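Local atomic coordinates of beta-glucuronidase (Dictyoglomus thermophilum, PDB entry 6XXW), a protein that probably hydrolyses beta-D-glucuronides, releasing glucuronic acid, as a family 2 glycoside hydrolase. Residues L150-L155 and V366-W371; K376-G381 and E416-E421. All coordinates share one frame; numbering follows the deposited sequence. Where two conformers were deposited one is given.

Interaction 1 (L150-L155 and V366-W371); sequences LPPGEL and VGLNLW
The carbonyl oxygen of Val366 is buried against two proline rings and has no hydrogen-bond partner in the model. Instead it faces carbon: Pro151 CB lies 3.3 Å from Val366 O, and Pro152 CD is equally near. Pro152 CD is bonded to the ring nitrogen, so its C-H groups are somewhat polarised and probably suit an oxygen better than plain hydrocarbon would. The peptide bond before Pro151 is cis, and both proline side chains are directed toward 366-371. Val366 sets CG1 between its backbone N and carbonyl carbon (chi1 57°), where CG1 meets Pro151 CB at 3.9 Å. Leu368 adds a single methyl, CD1, which touches Pro152 CD at 3.7 Å and Leu150 CD2 at 3.8 Å; its side chain runs roughly perpendicular to both partners. Leu150 also packs on Thr387, His390 and His391 of helix 385-402. Gly367, between Val366 and Leu368 in the chain, has a positive phi (91°); a beta carbon there would press on the carbonyl oxygen of Val366 and come close to Pro152 CD. The polar link is indirect, a water donating to Pro152 O at 2.7 Å and to Gly367 O at 3.0 Å. The whole is a buried interdomain contact of a family 2 glycosidase, joining its sugar-binding domain to the loop that follows strand 358-362 of the TIM barrel.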
# COMPACT_ATOMS: atom_id res chain seq x y z
N LEU A 150 -12.01 9.64 34.42
CA LEU A 150 -11.47 8.42 33.82
C LEU A 150 -11.90 8.35 32.36
O LEU A 150 -13.10 8.42 32.07
CB LEU A 150 -11.95 7.16 34.55
CG LEU A 150 -11.45 7.00 36.00
CD1 LEU A 150 -12.18 5.86 36.67
CD2 LEU A 150 -9.93 6.75 36.03
N PRO A 151 -10.96 8.19 31.42
CA PRO A 151 -9.52 8.10 31.67
C PRO A 151 -8.89 9.47 31.95
O PRO A 151 -9.37 10.48 31.44
CB PRO A 151 -8.98 7.53 30.35
CG PRO A 151 -9.90 8.08 29.32
CD PRO A 151 -11.28 8.10 29.98
N PRO A 152 -7.84 9.48 32.76
CA PRO A 152 -7.24 10.74 33.19
C PRO A 152 -6.24 11.33 32.20
O PRO A 152 -5.72 10.67 31.30
CB PRO A 152 -6.53 10.36 34.49
CG PRO A 152 -6.06 8.94 34.21
CD PRO A 152 -7.23 8.32 33.44
N GLY A 153 -5.97 12.61 32.41
CA GLY A 153 -4.98 13.36 31.66
C GLY A 153 -4.84 14.71 32.32
O GLY A 153 -5.43 14.98 33.37
N GLU A 154 -4.07 15.59 31.67
CA GLU A 154 -3.78 16.89 32.26
C GLU A 154 -3.44 17.89 31.17
O GLU A 154 -2.66 17.59 30.27
CB GLU A 154 -2.63 16.78 33.28
CG GLU A 154 -1.51 15.85 32.86
CD GLU A 154 -0.42 15.72 33.92
OE1 GLU A 154 -0.43 16.52 34.88
OE2 GLU A 154 0.45 14.83 33.78
N LEU A 155 -4.03 19.08 31.26
CA LEU A 155 -3.69 20.16 30.36
C LEU A 155 -2.47 20.87 30.92
O LEU A 155 -2.45 21.24 32.09
CB LEU A 155 -4.88 21.12 30.21
CG LEU A 155 -4.78 22.22 29.15
CD1 LEU A 155 -4.67 21.61 27.76
CD2 LEU A 155 -5.99 23.15 29.23
N VAL A 366 -8.03 3.47 32.42
CA VAL A 366 -6.88 3.22 31.56
C VAL A 366 -6.08 4.51 31.52
O VAL A 366 -6.65 5.61 31.60
CB VAL A 366 -7.32 2.76 30.15
CG1 VAL A 366 -8.25 3.79 29.49
CG2 VAL A 366 -6.09 2.45 29.25
N GLY A 367 -4.76 4.39 31.41
CA GLY A 367 -3.91 5.55 31.49
C GLY A 367 -3.43 5.89 32.89
O GLY A 367 -2.82 6.95 33.07
N LEU A 368 -3.69 5.02 33.87
CA LEU A 368 -3.23 5.24 35.24
C LEU A 368 -1.81 4.71 35.40
O LEU A 368 -1.50 3.85 36.22
CB LEU A 368 -4.19 4.58 36.23
CG LEU A 368 -5.49 5.33 36.53
CD1 LEU A 368 -6.44 5.31 35.35
CD2 LEU A 368 -6.17 4.72 37.77
N ASN A 369 -0.93 5.25 34.57
CA ASN A 369 0.43 4.73 34.48
C ASN A 369 1.28 5.72 33.69
O ASN A 369 0.90 6.12 32.59
CB ASN A 369 0.43 3.36 33.80
CG ASN A 369 1.59 2.49 34.23
OD1 ASN A 369 1.45 1.27 34.34
ND2 ASN A 369 2.74 3.10 34.46
N LEU A 370 2.38 6.14 34.28
CA LEU A 370 3.39 6.94 33.60
C LEU A 370 4.58 6.01 33.44
O LEU A 370 5.34 5.80 34.39
CB LEU A 370 3.75 8.19 34.40
CG LEU A 370 2.52 8.94 34.90
CD1 LEU A 370 2.91 10.00 35.90
CD2 LEU A 370 1.83 9.56 33.72
N TRP A 371 4.69 5.41 32.26
CA TRP A 371 5.65 4.34 32.00
C TRP A 371 7.05 4.71 32.49
O TRP A 371 7.95 4.96 31.69
CB TRP A 371 5.65 4.03 30.51
CG TRP A 371 4.28 4.07 29.90
CD1 TRP A 371 3.77 5.03 29.08
CD2 TRP A 371 3.25 3.09 30.07
NE1 TRP A 371 2.48 4.71 28.73
CE2 TRP A 371 2.13 3.52 29.32
CE3 TRP A 371 3.15 1.89 30.79
CZ2 TRP A 371 0.94 2.80 29.26
CZ3 TRP A 371 1.96 1.17 30.73
CH2 TRP A 371 0.88 1.63 29.97
O HOH W 1 -3.57 8.99 31.03

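Interaction 2 (K376-G381 and E416-E421); sequences KVFTEG and EAATYE
Glu421 points its carboxylate at the backbone of Val377 and Phe378, giving one oxygen to each successive N-H. Its CG is anti to its own carbonyl carbon (chi1 -58°) and the chain is extended beyond, which carries the head group across to 376-381. OE2 receives Val377 N at 2.8 Å through its syn lone pair; OE1 takes Phe378 N at 2.9 Å, also on the syn side but 22° out of the carboxylate plane. The Phe378 ring stands almost perpendicular to the carboxylate (89°) and turns its edge to it, with CD2 3.5 Å from Glu421 OE1. Farther round that edge, CZ meets Ala417 CB at 4.2 Å, while Tyr427 of helix 422-438 makes an edge-to-face pair with the ring. A water donates to both Phe378 O and Glu421 OE1. A glutamine in place of Glu421 would probably leave one of the two backbone N-H groups without its acceptor, since an NH2 would face it. With two N-H donors, a water and the positive rim of an aromatic ring around it, and Lys376 NZ 5.2 Å from OE2, this buried carboxylate is likely to stay ionised.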
# COMPACT_ATOMS: atom_id res chain seq x y z
N LYS A 376 5.13 8.73 40.28
CA LYS A 376 4.08 7.93 40.90
C LYS A 376 2.71 8.43 40.48
O LYS A 376 2.49 9.62 40.29
CB LYS A 376 4.22 7.94 42.43
CG LYS A 376 5.66 7.66 42.86
CD LYS A 376 5.75 6.64 43.99
CE LYS A 376 7.16 6.01 44.06
NZ LYS A 376 7.39 4.97 42.99
N VAL A 377 1.79 7.47 40.31
CA VAL A 377 0.46 7.74 39.80
C VAL A 377 -0.56 7.83 40.93
O VAL A 377 -1.44 8.68 40.91
CB VAL A 377 0.06 6.64 38.79
CG1 VAL A 377 -1.43 6.73 38.46
CG2 VAL A 377 0.90 6.75 37.54
N PHE A 378 -0.44 6.95 41.92
CA PHE A 378 -1.41 6.87 43.01
C PHE A 378 -0.88 7.72 44.16
O PHE A 378 -0.29 7.23 45.13
CB PHE A 378 -1.64 5.41 43.39
CG PHE A 378 -2.34 4.64 42.32
CD1 PHE A 378 -3.73 4.58 42.28
CD2 PHE A 378 -1.62 4.05 41.30
CE1 PHE A 378 -4.38 3.90 41.27
CE2 PHE A 378 -2.27 3.36 40.28
CZ PHE A 378 -3.65 3.28 40.27
N THR A 379 -1.09 9.02 44.01
CA THR A 379 -0.44 9.99 44.87
C THR A 379 -1.23 11.29 44.80
O THR A 379 -1.99 11.53 43.86
CB THR A 379 1.02 10.18 44.46
OG1 THR A 379 1.72 10.92 45.47
CG2 THR A 379 1.14 10.88 43.10
N GLU A 380 -1.07 12.10 45.84
CA GLU A 380 -1.67 13.43 45.84
C GLU A 380 -1.22 14.17 44.59
O GLU A 380 -0.04 14.17 44.25
CB GLU A 380 -1.25 14.19 47.10
CG GLU A 380 -1.86 13.64 48.38
CD GLU A 380 -1.12 12.40 48.88
OE1 GLU A 380 -0.00 12.13 48.38
OE2 GLU A 380 -1.64 11.71 49.77
N GLY A 381 -2.17 14.78 43.89
CA GLY A 381 -1.89 15.47 42.66
C GLY A 381 -2.31 14.69 41.43
O GLY A 381 -2.61 15.30 40.39
N GLU A 416 -3.89 -1.96 32.76
CA GLU A 416 -2.48 -1.54 32.82
C GLU A 416 -2.29 -0.33 33.73
O GLU A 416 -1.57 0.61 33.38
CB GLU A 416 -1.94 -1.26 31.42
CG GLU A 416 -1.94 -2.48 30.48
CD GLU A 416 -1.18 -2.23 29.18
OE1 GLU A 416 -1.05 -1.05 28.77
OE2 GLU A 416 -0.72 -3.21 28.56
N ALA A 417 -2.92 -0.35 34.90
CA ALA A 417 -2.61 0.63 35.92
C ALA A 417 -1.25 0.33 36.56
O ALA A 417 -0.69 -0.76 36.41
CB ALA A 417 -3.70 0.66 36.99
N ALA A 418 -0.72 1.30 37.30
CA ALA A 418 0.57 1.15 37.99
C ALA A 418 0.36 0.40 39.31
O ALA A 418 0.53 0.94 40.41
CB ALA A 418 1.23 2.50 38.20
N THR A 419 0.00 -0.88 39.18
CA THR A 419 -0.41 -1.72 40.29
C THR A 419 0.76 -2.15 41.18
O THR A 419 0.53 -2.80 42.20
CB THR A 419 -1.12 -2.97 39.77
OG1 THR A 419 -0.28 -3.62 38.80
CG2 THR A 419 -2.49 -2.62 39.12
N TYR A 420 2.00 -1.82 40.81
CA TYR A 420 3.15 -2.07 41.67
C TYR A 420 3.28 -1.03 42.78
O TYR A 420 4.01 -1.26 43.75
CB TYR A 420 4.42 -2.12 40.81
CG TYR A 420 4.57 -0.90 39.93
CD1 TYR A 420 5.09 0.28 40.44
CD2 TYR A 420 4.15 -0.91 38.60
CE1 TYR A 420 5.20 1.42 39.65
CE2 TYR A 420 4.26 0.22 37.80
CZ TYR A 420 4.79 1.38 38.34
OH TYR A 420 4.91 2.52 37.57
N GLU A 421 2.58 0.10 42.67
CA GLU A 421 2.66 1.13 43.69
C GLU A 421 1.88 0.74 44.95
O GLU A 421 0.79 0.16 44.87
CB GLU A 421 2.12 2.46 43.16
CG GLU A 421 2.83 2.99 41.92
CD GLU A 421 2.39 4.40 41.56
OE1 GLU A 421 1.61 5.00 42.33
OE2 GLU A 421 2.82 4.92 40.51
O HOH W 2 1.68 5.01 45.38

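Both contacts draw on the long loop between strand 358-362 and helix 385-402: its early part meets the sugar-binding domain in interaction 1, its later part the loop after strand 408-415 in interaction 2. Their centres are 10 Å apart and they touch, Leu368 O probably accepting a hydrogen bond from Ala418 N at 2.9 Å. Trp371 CH2 also packs 3.5 Å from Glu416 OE1, and that oxygen is hydrogen-bonded to a bound Tris molecule, probably from the crystallisation liquor. The Tris lies about 5 Å from the Ala418 side chain and 6 Å from that of Val366, consistent with a pocket at the barrel mouth where family 2 enzymes bind their sugar.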